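Arginine N-methyltransferase, putative (Trypanosoma brucei brucei, PDB 4LWP) probably catalyses the transfer of methyl groups from S-adenosyl-L-methionine to arginine residues of proteins, histones possibly among them. Local coordinates at residues D36-S41 and R313-H318; G145-H150 and F295-D300; R183-V188 and G244-E249; V232-P237 and H318-T323. All coordinates share one frame; numbering follows the deposited sequence.

Contact 1: D36-S41 and R313-H318; sequences DAQRMS and RSPSTH. With SAH (S-adenosyl-L-homocysteine), chain I.
Asp36 and His318 make a polar, inter-domain contact, joining the start of helix 37-49, beside the cofactor, to the loop between strands 306-309 and 321-325 of the beta-rich half. One carboxylate oxygen carries it. Asp36 OD2 accepts from His318 ND1 at 2.7 Å, through its anti lone pair and in the imidazole plane, with an N-H...O angle of 167°. Asp36 OD2 also accepts from His318 N at 2.9 Å, this time from above the carboxylate plane. CG of His318 sits between its own N and carbonyl carbon (chi1 76°), folding the ring back until both donors converge; carboxylate and ring end up 84° apart. The histidine belongs to the Thr-His-Trp (THW) loop of protein arginine methyltransferases. Asp36 OD1 is used separately, as the N-cap of the helix, taking Arg39 N at 3.2 Å. Arg39 runs past the imidazole, CD lying 3.7 Å from His318 CE1, and its guanidinium grips the S-adenosyl-L-homocysteine carboxylate with two bonds, NH1 to OXT at 2.7 Å and NH2 to O at 2.8 Å. Met33 O and Glu142 also hold this guanidinium. Farther out, Gln38 crosses Pro315 at about a right angle, amide CD 3.6 Å from ring CB.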
loop_
_atom_site.group_PDB
_atom_site.type_symbol
_atom_site.label_atom_id
_atom_site.label_comp_id
_atom_site.label_asym_id
_atom_site.label_seq_id
_atom_site.Cartn_x
_atom_site.Cartn_y
_atom_site.Cartn_z
ATOM N N ASP A 36 12.568 -8.723 -3.551
ATOM C CA ASP A 36 13.654 -7.755 -3.578
ATOM C C ASP A 36 14.853 -8.335 -4.324
ATOM O O ASP A 36 15.733 -8.964 -3.718
ATOM C CB ASP A 36 14.017 -7.385 -2.147
ATOM C CG ASP A 36 14.928 -6.179 -2.059
ATOM O OD1 ASP A 36 15.699 -5.925 -3.013
ATOM O OD2 ASP A 36 14.890 -5.495 -1.014
ATOM N N ALA A 37 14.898 -8.100 -5.632
ATOM C CA ALA A 37 15.899 -8.732 -6.478
ATOM C C ALA A 37 17.316 -8.354 -6.069
ATOM O O ALA A 37 18.211 -9.202 -6.111
ATOM C CB ALA A 37 15.662 -8.383 -7.946
ATOM N N GLN A 38 17.529 -7.097 -5.677
ATOM C CA GLN A 38 18.867 -6.677 -5.246
ATOM C C GLN A 38 19.299 -7.476 -4.023
ATOM O O GLN A 38 20.436 -7.939 -3.936
ATOM C CB GLN A 38 18.908 -5.176 -4.938
ATOM C CG GLN A 38 18.585 -4.297 -6.153
ATOM C CD GLN A 38 19.612 -4.470 -7.265
ATOM O OE1 GLN A 38 20.808 -4.224 -7.068
ATOM N NE2 GLN A 38 19.145 -4.887 -8.448
ATOM N N ARG A 39 18.395 -7.589 -3.062
ATOM C CA ARG A 39 18.644 -8.348 -1.850
ATOM C C ARG A 39 18.940 -9.801 -2.194
ATOM O O ARG A 39 19.958 -10.360 -1.781
ATOM C CB ARG A 39 17.439 -8.252 -0.921
ATOM C CG ARG A 39 17.662 -8.805 0.463
ATOM C CD ARG A 39 16.352 -8.977 1.231
ATOM N NE ARG A 39 15.695 -10.242 0.878
ATOM C CZ ARG A 39 15.714 -11.334 1.643
ATOM N NH1 ARG A 39 16.355 -11.320 2.815
ATOM N NH2 ARG A 39 15.102 -12.440 1.231
ATOM N N MET A 40 18.078 -10.393 -3.006
ATOM C CA MET A 40 18.242 -11.794 -3.386
ATOM C C MET A 40 19.543 -12.027 -4.116
ATOM O O MET A 40 20.244 -13.013 -3.871
ATOM C CB MET A 40 17.079 -12.244 -4.256
ATOM C CG MET A 40 15.754 -12.190 -3.521
ATOM S SD MET A 40 15.701 -13.486 -2.257
ATOM C CE MET A 40 15.266 -14.838 -3.374
ATOM N N SER A 41 19.892 -11.097 -4.994
ATOM C CA SER A 41 21.058 -11.291 -5.839
ATOM C C SER A 41 22.366 -11.227 -5.048
ATOM O O SER A 41 23.259 -12.033 -5.275
ATOM C CB SER A 41 21.060 -10.245 -6.958
ATOM O OG SER A 41 21.997 -10.599 -7.959
ATOM N N ARG A 313 20.827 6.204 -5.161
ATOM C CA ARG A 313 21.469 6.027 -6.482
ATOM C C ARG A 313 21.480 4.561 -6.945
ATOM O O ARG A 313 21.882 4.259 -8.065
ATOM C CB ARG A 313 22.921 6.550 -6.467
ATOM C CG ARG A 313 23.088 8.095 -6.530
ATOM C CD ARG A 313 22.698 8.647 -7.906
ATOM N NE ARG A 313 22.995 10.074 -8.030
ATOM N N SER A 314 21.071 3.647 -6.072
ATOM C CA SER A 314 21.038 2.227 -6.395
ATOM C C SER A 314 19.623 1.802 -6.696
ATOM O O SER A 314 18.684 2.517 -6.333
ATOM C CB SER A 314 21.597 1.392 -5.243
ATOM O OG SER A 314 22.928 1.776 -4.994
ATOM N N PRO A 315 19.460 0.636 -7.359
ATOM C CA PRO A 315 18.102 0.132 -7.590
ATOM C C PRO A 315 17.317 0.022 -6.297
ATOM O O PRO A 315 17.878 -0.308 -5.250
ATOM C CB PRO A 315 18.334 -1.248 -8.204
ATOM C CG PRO A 315 19.679 -1.167 -8.829
ATOM C CD PRO A 315 20.482 -0.253 -7.947
ATOM N N SER A 316 16.028 0.314 -6.384
ATOM C CA SER A 316 15.151 0.321 -5.227
ATOM C C SER A 316 15.234 -1.025 -4.465
ATOM O O SER A 316 15.503 -2.073 -5.055
ATOM C CB SER A 316 13.717 0.616 -5.681
ATOM O OG SER A 316 12.904 0.990 -4.584
ATOM N N THR A 317 15.062 -0.975 -3.148
ATOM C CA THR A 317 15.010 -2.182 -2.306
ATOM C C THR A 317 13.862 -1.991 -1.330
ATOM O O THR A 317 13.330 -0.890 -1.232
ATOM C CB THR A 317 16.311 -2.417 -1.504
ATOM O OG1 THR A 317 16.364 -1.466 -0.433
ATOM C CG2 THR A 317 17.553 -2.288 -2.391
ATOM N N HIS A 318 13.498 -3.033 -0.587
ATOM C CA HIS A 318 12.367 -2.933 0.343
ATOM C C HIS A 318 12.700 -2.040 1.531
ATOM O O HIS A 318 11.798 -1.582 2.224
ATOM C CB HIS A 318 11.918 -4.325 0.820
ATOM C CG HIS A 318 12.816 -4.948 1.843
ATOM N ND1 HIS A 318 13.989 -5.589 1.516
ATOM C CD2 HIS A 318 12.697 -5.044 3.189
ATOM C CE1 HIS A 318 14.557 -6.051 2.616
ATOM N NE2 HIS A 318 13.792 -5.729 3.644
HETATM N N SAH I . 16.638 -15.292 6.150
HETATM C CA SAH I . 15.360 -14.998 5.528
HETATM C CB SAH I . 14.465 -14.183 6.454
HETATM C CG SAH I . 15.108 -13.043 7.247
HETATM S SD SAH I . 13.819 -12.073 8.086
HETATM C C SAH I . 15.616 -14.271 4.223
HETATM O O SAH I . 14.726 -14.185 3.365
HETATM O OXT SAH I . 16.730 -13.764 4.014
HETATM C "C5'" SAH I . 14.509 -12.481 9.708
HETATM C "C4'" SAH I . 13.861 -13.702 10.376
HETATM O "O4'" SAH I . 14.512 -13.920 11.609
HETATM C "C3'" SAH I . 12.368 -13.615 10.695
HETATM O "O3'" SAH I . 11.723 -14.735 10.117
HETATM C "C2'" SAH I . 12.287 -13.716 12.219
HETATM O "O2'" SAH I . 11.259 -14.567 12.664
HETATM C "C1'" SAH I . 13.599 -14.377 12.574
HETATM N N9 SAH I . 14.187 -13.977 13.855
HETATM C C8 SAH I . 14.333 -12.703 14.339
HETATM N N7 SAH I . 14.953 -12.785 15.530
HETATM C C5 SAH I . 15.223 -14.086 15.799
HETATM C C6 SAH I . 15.846 -14.702 16.878
HETATM N N6 SAH I . 16.305 -13.960 17.895
HETATM N N1 SAH I . 15.975 -16.078 16.879
HETATM C C2 SAH I . 15.496 -16.828 15.812
HETATM N N3 SAH I . 14.876 -16.207 14.744
HETATM C C4 SAH I . 14.749 -14.855 14.746
#

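Contact 2: G145-H150 and F295-D300; sequences GFYLFH and FTVWFD
Tyr147 and Leu148, both with positive phi (34° and 69°), form the bend that loop 145-150 presents to strand 289-303, and there the chains pack without a hydrogen bond between them, Tyr147 CA coming 5.2 Å from Trp298 CA. The loop is tied to itself instead: Leu148 N donates to Gly145 O at 2.9 Å, while Phe146 O accepts from both Phe149 N and His150 N, a classic beta bulge. Against this corner lies the ring of Phe299, swung between its own backbone N and carbonyl carbon (chi1 69°). The CD2-CE2 bond of Phe299 meets main chain obliquely, with CE2 3.2 Å from Gly145 O and CD2 3.5 Å from Leu148 N. On the other ortho carbon, Phe299 CD1 meets the Leu148 methyl CD2 at 3.6 Å. Of the Tyr147 side chain, CB makes the touch, 3.6 Å from Val297 CG1; its CA also borders the Phe299 ring. All the touching residues are buried. Running up to Glu151, the segment forms the inner part of what corresponds to the double-E loop of arginine methyltransferases. Leu148 reaches on to Ala184 and Val186 of strand 178-191, Tyr147 packs on Thr322 of strand 321-325 and Ile351 of strand 344-353, and Phe299 meets Trp319 edge-to-face.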
loop_
_atom_site.group_PDB
_atom_site.type_symbol
_atom_site.label_atom_id
_atom_site.label_comp_id
_atom_site.label_asym_id
_atom_site.label_seq_id
_atom_site.Cartn_x
_atom_site.Cartn_y
_atom_site.Cartn_z
ATOM N N GLY A 145 18.174 -3.791 9.447
ATOM C CA GLY A 145 16.980 -2.994 9.561
ATOM C C GLY A 145 17.159 -1.718 8.766
ATOM O O GLY A 145 18.086 -1.596 7.945
ATOM N N PHE A 146 16.246 -0.781 8.995
ATOM C CA PHE A 146 16.378 0.555 8.465
ATOM C C PHE A 146 17.656 1.160 9.056
ATOM O O PHE A 146 17.913 1.033 10.257
ATOM C CB PHE A 146 15.136 1.363 8.800
ATOM C CG PHE A 146 13.862 0.733 8.289
ATOM C CD1 PHE A 146 13.534 0.789 6.927
ATOM C CD2 PHE A 146 12.991 0.082 9.161
ATOM C CE1 PHE A 146 12.358 0.211 6.452
ATOM C CE2 PHE A 146 11.807 -0.503 8.691
ATOM C CZ PHE A 146 11.493 -0.437 7.343
ATOM N N TYR A 147 18.448 1.800 8.198
ATOM C CA TYR A 147 19.850 2.135 8.468
ATOM C C TYR A 147 20.568 1.097 9.325
ATOM O O TYR A 147 21.237 1.454 10.306
ATOM C CB TYR A 147 19.998 3.519 9.112
ATOM C CG TYR A 147 19.050 3.865 10.220
ATOM C CD1 TYR A 147 17.763 4.307 9.945
ATOM C CD2 TYR A 147 19.453 3.805 11.544
ATOM C CE1 TYR A 147 16.879 4.636 10.964
ATOM C CE2 TYR A 147 18.586 4.155 12.572
ATOM C CZ TYR A 147 17.302 4.572 12.273
ATOM O OH TYR A 147 16.434 4.909 13.292
ATOM N N LEU A 148 20.432 -0.167 8.927
ATOM C CA LEU A 148 21.089 -1.304 9.565
ATOM C C LEU A 148 20.603 -1.665 10.955
ATOM O O LEU A 148 20.644 -2.831 11.342
ATOM C CB LEU A 148 22.589 -1.039 9.812
ATOM C CG LEU A 148 23.610 -1.044 8.686
ATOM C CD1 LEU A 148 25.043 -0.917 9.274
ATOM C CD2 LEU A 148 23.430 -2.297 7.832
ATOM N N PHE A 149 20.090 -0.758 11.692
ATOM C CA PHE A 149 19.939 -0.883 13.140
ATOM C C PHE A 149 18.467 -0.912 13.579
ATOM O O PHE A 149 18.117 -1.692 14.462
ATOM C CB PHE A 149 20.666 0.198 13.944
ATOM C CG PHE A 149 22.147 0.207 13.722
ATOM C CD1 PHE A 149 22.951 -0.804 14.264
ATOM C CD2 PHE A 149 22.747 1.220 12.981
ATOM C CE1 PHE A 149 24.327 -0.806 14.053
ATOM C CE2 PHE A 149 24.126 1.233 12.769
ATOM C CZ PHE A 149 24.914 0.226 13.302
ATOM N N HIS A 150 17.618 -0.081 12.977
ATOM C CA HIS A 150 16.249 0.086 13.459
ATOM C C HIS A 150 15.328 -1.000 12.936
ATOM O O HIS A 150 15.094 -1.094 11.730
ATOM C CB HIS A 150 15.698 1.467 13.068
ATOM C CG HIS A 150 14.344 1.752 13.635
ATOM N ND1 HIS A 150 14.122 1.904 14.987
ATOM C CD2 HIS A 150 13.136 1.909 13.035
ATOM C CE1 HIS A 150 12.839 2.144 15.197
ATOM N NE2 HIS A 150 12.219 2.151 14.029
ATOM N N PHE A 295 18.565 15.441 6.207
ATOM C CA PHE A 295 19.559 14.426 5.830
ATOM C C PHE A 295 18.895 13.080 5.535
ATOM O O PHE A 295 17.924 12.692 6.202
ATOM C CB PHE A 295 20.610 14.260 6.932
ATOM C CG PHE A 295 21.389 15.516 7.217
ATOM C CD1 PHE A 295 20.886 16.482 8.073
ATOM C CD2 PHE A 295 22.616 15.734 6.617
ATOM C CE1 PHE A 295 21.599 17.648 8.327
ATOM C CE2 PHE A 295 23.332 16.886 6.869
ATOM C CZ PHE A 295 22.821 17.854 7.723
ATOM N N THR A 296 19.384 12.376 4.521
ATOM C CA THR A 296 18.848 11.062 4.251
ATOM C C THR A 296 19.918 10.030 4.573
ATOM O O THR A 296 21.116 10.275 4.385
ATOM C CB THR A 296 18.345 10.916 2.798
ATOM O OG1 THR A 296 17.775 9.614 2.633
ATOM C CG2 THR A 296 19.477 11.076 1.802
ATOM N N VAL A 297 19.478 8.897 5.106
ATOM C CA VAL A 297 20.379 7.884 5.623
ATOM C C VAL A 297 20.120 6.523 4.999
ATOM O O VAL A 297 18.976 6.080 4.901
ATOM C CB VAL A 297 20.252 7.764 7.146
ATOM C CG1 VAL A 297 21.094 6.621 7.651
ATOM C CG2 VAL A 297 20.665 9.060 7.804
ATOM N N TRP A 298 21.180 5.870 4.557
ATOM C CA TRP A 298 21.068 4.539 4.002
ATOM C C TRP A 298 22.257 3.681 4.427
ATOM O O TRP A 298 23.096 4.122 5.213
ATOM C CB TRP A 298 20.958 4.603 2.478
ATOM C CG TRP A 298 22.210 5.097 1.717
ATOM C CD1 TRP A 298 23.245 4.336 1.269
ATOM C CD2 TRP A 298 22.492 6.446 1.287
ATOM N NE1 TRP A 298 24.155 5.117 0.602
ATOM C CE2 TRP A 298 23.718 6.413 0.597
ATOM C CE3 TRP A 298 21.826 7.668 1.424
ATOM C CZ2 TRP A 298 24.296 7.563 0.038
ATOM C CZ3 TRP A 298 22.407 8.808 0.879
ATOM C CH2 TRP A 298 23.627 8.741 0.185
ATOM N N PHE A 299 22.305 2.451 3.933
ATOM C CA PHE A 299 23.394 1.527 4.258
ATOM C C PHE A 299 23.823 0.644 3.078
ATOM O O PHE A 299 23.035 0.367 2.161
ATOM C CB PHE A 299 23.003 0.622 5.437
ATOM C CG PHE A 299 21.925 -0.369 5.115
ATOM C CD1 PHE A 299 22.231 -1.598 4.536
ATOM C CD2 PHE A 299 20.595 -0.090 5.434
ATOM C CE1 PHE A 299 21.234 -2.522 4.246
ATOM C CE2 PHE A 299 19.589 -0.997 5.146
ATOM C CZ PHE A 299 19.899 -2.220 4.550
ATOM N N ASP A 300 25.064 0.177 3.151
ATOM C CA ASP A 300 25.578 -0.906 2.325
ATOM C C ASP A 300 25.967 -2.092 3.209
ATOM O O ASP A 300 26.318 -1.900 4.364
ATOM C CB ASP A 300 26.817 -0.471 1.554
ATOM C CG ASP A 300 26.530 0.489 0.395
ATOM O OD1 ASP A 300 25.386 0.982 0.212
ATOM O OD2 ASP A 300 27.511 0.756 -0.344
#

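Contact 3: R183-V188 and G244-E249; sequences RATVFV and GLSLIE
Glu249 reaches along strand 183-188 from Thr185 to Arg183. Glu249 CB lies 4.1 Å from Ala184 O; Glu249 CG, anti to the backbone N (chi1 -167°), passes Thr185 OG1 at 3.4 Å; beyond it the extended chain puts CD 3.6 Å and OE2 2.8 Å from Arg183 NH1. This salt bridge is bent, with an N-H...O angle of 134°. The carboxylate is met on its anti side, somewhat out of plane, and guanidinium and carboxylate stand 86° apart, so the pair is joined by a single hydrogen bond. Behind the side chains, these segments of the oligomerization subdomain pair antiparallel, as neighbours in the mixed sheet, with a classic beta bulge: Leu247 and Ile248 both face Val186, whose N donates to Ile248 O at 2.7 Å and whose O accepts Leu247 N at 2.8 Å. Past the bulge, Val188 and Leu245 exchange two backbone bonds. The extra residue turns Leu247 onto the apolar face, where its CD2 meets Val188 CG2 at 3.6 Å and its side chain runs beside that of Val186. Met349 and Ile351 of strand 344-353 cover this face. On the reverse, Thr185 CG2 sits 3.5 Å above the Phe187 ring, toward its rim.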
loop_
_atom_site.group_PDB
_atom_site.type_symbol
_atom_site.label_atom_id
_atom_site.label_comp_id
_atom_site.label_asym_id
_atom_site.label_seq_id
_atom_site.Cartn_x
_atom_site.Cartn_y
_atom_site.Cartn_z
ATOM N N ARG A 183 30.705 -7.204 6.221
ATOM C CA ARG A 183 30.927 -5.802 6.541
ATOM C C ARG A 183 29.645 -4.990 6.310
ATOM O O ARG A 183 28.818 -5.352 5.472
ATOM C CB ARG A 183 32.080 -5.270 5.696
ATOM C CG ARG A 183 32.376 -3.787 5.858
ATOM C CD ARG A 183 33.846 -3.504 5.474
ATOM N NE ARG A 183 34.739 -4.369 6.250
ATOM C CZ ARG A 183 35.293 -4.017 7.407
ATOM N NH1 ARG A 183 35.078 -2.808 7.910
ATOM N NH2 ARG A 183 36.070 -4.875 8.057
ATOM N N ALA A 184 29.474 -3.905 7.060
ATOM C CA ALA A 184 28.319 -3.044 6.879
ATOM C C ALA A 184 28.717 -1.596 7.091
ATOM O O ALA A 184 29.539 -1.304 7.964
ATOM C CB ALA A 184 27.209 -3.431 7.824
ATOM N N THR A 185 28.146 -0.699 6.290
ATOM C CA THR A 185 28.402 0.729 6.419
ATOM C C THR A 185 27.102 1.542 6.406
ATOM O O THR A 185 26.216 1.258 5.598
ATOM C CB THR A 185 29.299 1.217 5.278
ATOM O OG1 THR A 185 30.497 0.446 5.274
ATOM C CG2 THR A 185 29.631 2.686 5.436
ATOM N N VAL A 186 26.987 2.531 7.288
ATOM C CA VAL A 186 25.890 3.523 7.233
ATOM C C VAL A 186 26.324 4.797 6.479
ATOM O O VAL A 186 27.351 5.371 6.817
ATOM C CB VAL A 186 25.434 3.917 8.661
ATOM C CG1 VAL A 186 24.554 5.169 8.652
ATOM C CG2 VAL A 186 24.757 2.735 9.377
ATOM N N PHE A 187 25.570 5.232 5.462
ATOM C CA PHE A 187 25.890 6.476 4.735
ATOM C C PHE A 187 24.860 7.585 5.007
ATOM O O PHE A 187 23.674 7.305 5.215
ATOM C CB PHE A 187 25.968 6.230 3.220
ATOM C CG PHE A 187 27.078 5.296 2.803
ATOM C CD1 PHE A 187 28.359 5.774 2.554
ATOM C CD2 PHE A 187 26.831 3.943 2.639
ATOM C CE1 PHE A 187 29.370 4.915 2.172
ATOM C CE2 PHE A 187 27.839 3.087 2.248
ATOM C CZ PHE A 187 29.114 3.574 2.018
ATOM N N VAL A 188 25.311 8.837 4.970
ATOM C CA VAL A 188 24.471 10.007 5.247
ATOM C C VAL A 188 24.679 11.069 4.172
ATOM O O VAL A 188 25.805 11.236 3.713
ATOM C CB VAL A 188 24.821 10.645 6.602
ATOM C CG1 VAL A 188 23.858 11.781 6.928
ATOM C CG2 VAL A 188 24.785 9.621 7.673
ATOM N N GLY A 244 27.134 11.774 -0.418
ATOM C CA GLY A 244 27.012 10.978 0.795
ATOM C C GLY A 244 28.347 10.586 1.399
ATOM O O GLY A 244 29.321 10.352 0.674
ATOM N N LEU A 245 28.395 10.532 2.728
ATOM C CA LEU A 245 29.614 10.181 3.447
ATOM C C LEU A 245 29.328 9.034 4.394
ATOM O O LEU A 245 28.197 8.861 4.875
ATOM C CB LEU A 245 30.176 11.380 4.227
ATOM C CG LEU A 245 30.692 12.562 3.395
ATOM C CD1 LEU A 245 31.106 13.705 4.279
ATOM C CD2 LEU A 245 31.887 12.121 2.565
ATOM N N SER A 246 30.366 8.254 4.641
ATOM C CA SER A 246 30.329 7.173 5.596
ATOM C C SER A 246 30.201 7.703 7.012
ATOM O O SER A 246 30.909 8.628 7.391
ATOM C CB SER A 246 31.589 6.330 5.499
ATOM O OG SER A 246 31.495 5.338 6.502
ATOM N N LEU A 247 29.271 7.140 7.777
ATOM C CA LEU A 247 29.024 7.592 9.138
ATOM C C LEU A 247 29.498 6.575 10.161
ATOM O O LEU A 247 30.097 6.923 11.183
ATOM C CB LEU A 247 27.535 7.867 9.343
ATOM C CG LEU A 247 27.171 8.393 10.727
ATOM C CD1 LEU A 247 27.617 9.845 10.881
ATOM C CD2 LEU A 247 25.677 8.295 10.947
ATOM N N ILE A 248 29.175 5.320 9.881
ATOM C CA ILE A 248 29.416 4.211 10.778
ATOM C C ILE A 248 29.758 3.019 9.903
ATOM O O ILE A 248 29.104 2.796 8.881
ATOM C CB ILE A 248 28.166 3.913 11.666
ATOM C CG1 ILE A 248 28.001 5.006 12.730
ATOM C CG2 ILE A 248 28.255 2.524 12.314
ATOM C CD1 ILE A 248 26.761 4.868 13.533
ATOM N N GLU A 249 30.824 2.312 10.250
ATOM C CA GLU A 249 31.222 1.118 9.520
ATOM C C GLU A 249 31.390 -0.081 10.487
ATOM O O GLU A 249 31.934 0.080 11.576
ATOM C CB GLU A 249 32.526 1.393 8.761
ATOM C CG GLU A 249 32.861 0.327 7.720
ATOM C CD GLU A 249 34.185 0.603 7.004
ATOM O OE1 GLU A 249 34.577 1.799 6.901
ATOM O OE2 GLU A 249 34.830 -0.384 6.558
#

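Contact 4: V232-P237 and H318-T323; sequences VECLPP and HWKQTT
Gln321 meets 232-237 through backbone and side chain. Gln321 O takes Glu233 N at 3.0 Å, whereas Gln321 N reaches Glu233 O from well above the carbonyl plane, a long and poorly directed bond. The amide adds a third bond: Gln321 OE1 accepts Leu235 N at 3.2 Å, nearly along the C=O axis, the side chain being bent at chi2 (91°) to get there. Beside it Lys320 lays its CG 3.7 Å from Cys234 SG and sends NZ to within 3.9 Å of Glu233 OE2, a long salt bridge. That carboxylate is held mainly by its own segment, since Glu233 OE2 accepts Cys234 N at 2.8 Å. Leu235 and Thr323 meet tip to tip, CD1 to OG1 at 3.5 Å. A second shell orients these groups: Gln321 NE2 donates to Thr310 O, and Thr323 OG1 bonds to Thr296 of strand 289-303. One residue before Lys320, Trp319 turns away from 232-237, its NE1 bonded to Met144 O and His318 CE1 lying over one indole face, toward its rim. This tryptophan, packed against Arg39 of the cofactor site, ends the THW loop characteristic of arginine methyltransferases, with strand 321-325 leading from it into the beta domain.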
loop_
_atom_site.group_PDB
_atom_site.type_symbol
_atom_site.label_atom_id
_atom_site.label_comp_id
_atom_site.label_asym_id
_atom_site.label_seq_id
_atom_site.Cartn_x
_atom_site.Cartn_y
_atom_site.Cartn_z
ATOM N N VAL A 232 10.344 7.417 5.987
ATOM C CA VAL A 232 10.891 6.267 5.273
ATOM C C VAL A 232 10.256 6.142 3.891
ATOM O O VAL A 232 9.098 5.759 3.759
ATOM C CB VAL A 232 10.709 4.960 6.080
ATOM C CG1 VAL A 232 9.307 4.884 6.677
ATOM C CG2 VAL A 232 11.057 3.723 5.231
ATOM N N GLU A 233 11.033 6.473 2.863
ATOM C CA GLU A 233 10.523 6.614 1.498
ATOM C C GLU A 233 11.683 6.545 0.498
ATOM O O GLU A 233 12.834 6.751 0.868
ATOM C CB GLU A 233 9.740 7.939 1.350
ATOM C CG GLU A 233 8.991 8.080 0.016
ATOM C CD GLU A 233 8.224 6.803 -0.365
ATOM O OE1 GLU A 233 7.217 6.482 0.322
ATOM O OE2 GLU A 233 8.634 6.113 -1.341
ATOM N N CYS A 234 11.390 6.203 -0.754
ATOM C CA CYS A 234 12.395 6.278 -1.812
ATOM C C CYS A 234 12.543 7.735 -2.271
ATOM O O CYS A 234 11.685 8.263 -2.979
ATOM C CB CYS A 234 12.015 5.373 -2.987
ATOM S SG CYS A 234 12.414 3.608 -2.728
ATOM N N LEU A 235 13.621 8.389 -1.847
ATOM C CA LEU A 235 13.853 9.778 -2.238
ATOM C C LEU A 235 14.432 9.865 -3.635
ATOM O O LEU A 235 15.402 9.175 -3.950
ATOM C CB LEU A 235 14.817 10.460 -1.279
ATOM C CG LEU A 235 14.307 11.129 -0.011
ATOM C CD1 LEU A 235 15.203 12.314 0.280
ATOM C CD2 LEU A 235 12.834 11.548 -0.118
ATOM N N PRO A 236 13.857 10.740 -4.468
ATOM C CA PRO A 236 14.514 11.011 -5.752
ATOM C C PRO A 236 15.934 11.480 -5.489
ATOM O O PRO A 236 16.148 12.330 -4.614
ATOM C CB PRO A 236 13.651 12.118 -6.388
ATOM C CG PRO A 236 12.662 12.550 -5.286
ATOM C CD PRO A 236 12.546 11.402 -4.337
ATOM N N PRO A 237 16.900 10.900 -6.214
ATOM C CA PRO A 237 18.318 11.229 -6.099
ATOM C C PRO A 237 18.608 12.713 -6.296
ATOM O O PRO A 237 19.528 13.263 -5.673
ATOM C CB PRO A 237 18.969 10.407 -7.221
ATOM C CG PRO A 237 18.040 9.306 -7.493
ATOM C CD PRO A 237 16.653 9.790 -7.148
ATOM N N HIS A 318 13.498 -3.033 -0.587
ATOM C CA HIS A 318 12.367 -2.933 0.343
ATOM C C HIS A 318 12.700 -2.040 1.531
ATOM O O HIS A 318 11.798 -1.582 2.224
ATOM C CB HIS A 318 11.918 -4.325 0.820
ATOM C CG HIS A 318 12.816 -4.948 1.843
ATOM N ND1 HIS A 318 13.989 -5.589 1.516
ATOM C CD2 HIS A 318 12.697 -5.044 3.189
ATOM C CE1 HIS A 318 14.557 -6.051 2.616
ATOM N NE2 HIS A 318 13.792 -5.729 3.644
ATOM N N TRP A 319 13.991 -1.784 1.758
ATOM C CA TRP A 319 14.418 -0.828 2.795
ATOM C C TRP A 319 14.152 0.649 2.446
ATOM O O TRP A 319 14.022 1.483 3.343
ATOM C CB TRP A 319 15.920 -0.999 3.087
ATOM C CG TRP A 319 16.290 -2.245 3.861
ATOM C CD1 TRP A 319 16.173 -2.443 5.215
ATOM C CD2 TRP A 319 16.840 -3.462 3.328
ATOM N NE1 TRP A 319 16.614 -3.699 5.550
ATOM C CE2 TRP A 319 17.031 -4.345 4.416
ATOM C CE3 TRP A 319 17.199 -3.883 2.043
ATOM C CZ2 TRP A 319 17.562 -5.630 4.251
ATOM C CZ3 TRP A 319 17.717 -5.144 1.878
ATOM C CH2 TRP A 319 17.899 -6.012 2.978
ATOM N N LYS A 320 14.064 0.981 1.156
ATOM C CA LYS A 320 13.996 2.398 0.736
ATOM C C LYS A 320 15.169 3.205 1.349
ATOM O O LYS A 320 16.287 2.708 1.393
ATOM C CB LYS A 320 12.644 3.006 1.126
ATOM C CG LYS A 320 11.471 2.187 0.588
ATOM C CD LYS A 320 10.160 2.551 1.270
ATOM C CE LYS A 320 8.991 1.789 0.665
ATOM N NZ LYS A 320 8.596 2.300 -0.680
ATOM N N GLN A 321 14.921 4.446 1.777
ATOM C CA GLN A 321 15.862 5.183 2.625
ATOM C C GLN A 321 15.109 5.862 3.750
ATOM O O GLN A 321 13.885 5.963 3.711
ATOM C CB GLN A 321 16.665 6.233 1.828
ATOM C CG GLN A 321 17.561 5.653 0.734
ATOM C CD GLN A 321 16.803 5.576 -0.572
ATOM O OE1 GLN A 321 16.060 6.501 -0.917
ATOM N NE2 GLN A 321 16.956 4.471 -1.292
ATOM N N THR A 322 15.854 6.352 4.733
ATOM C CA THR A 322 15.279 7.022 5.886
ATOM C C THR A 322 15.751 8.464 5.891
ATOM O O THR A 322 16.938 8.743 5.725
ATOM C CB THR A 322 15.673 6.324 7.195
ATOM O OG1 THR A 322 15.113 5.002 7.215
ATOM C CG2 THR A 322 15.164 7.092 8.406
ATOM N N THR A 323 14.823 9.393 6.047
ATOM C CA THR A 323 15.161 10.791 5.893
ATOM C C THR A 323 14.773 11.532 7.170
ATOM O O THR A 323 13.688 11.334 7.708
ATOM C CB THR A 323 14.466 11.376 4.636
ATOM O OG1 THR A 323 15.002 10.748 3.458
ATOM C CG2 THR A 323 14.676 12.872 4.533
#

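How the contacts relate
Contacts 2, 3 and 4 meet on one mixed sheet, where strand 289-303 lies between 178-191 (contact 3) and 321-325 (contact 4); the centre of contact 2 is about 9 Å from each of theirs. Contact 1 is about 18 Å from contact 3 between centres but touches contact 4, about 12 Å away, and shares His318 with it. Along the chain, 36-41 and 145-150 come first; contact 3 then closes within the span of contact 2, contact 4 alternates with the other three, and contact 2 falls within contact 1. Through the THW and double-E loops, the cofactor-binding half is thus fastened to the beta-rich half.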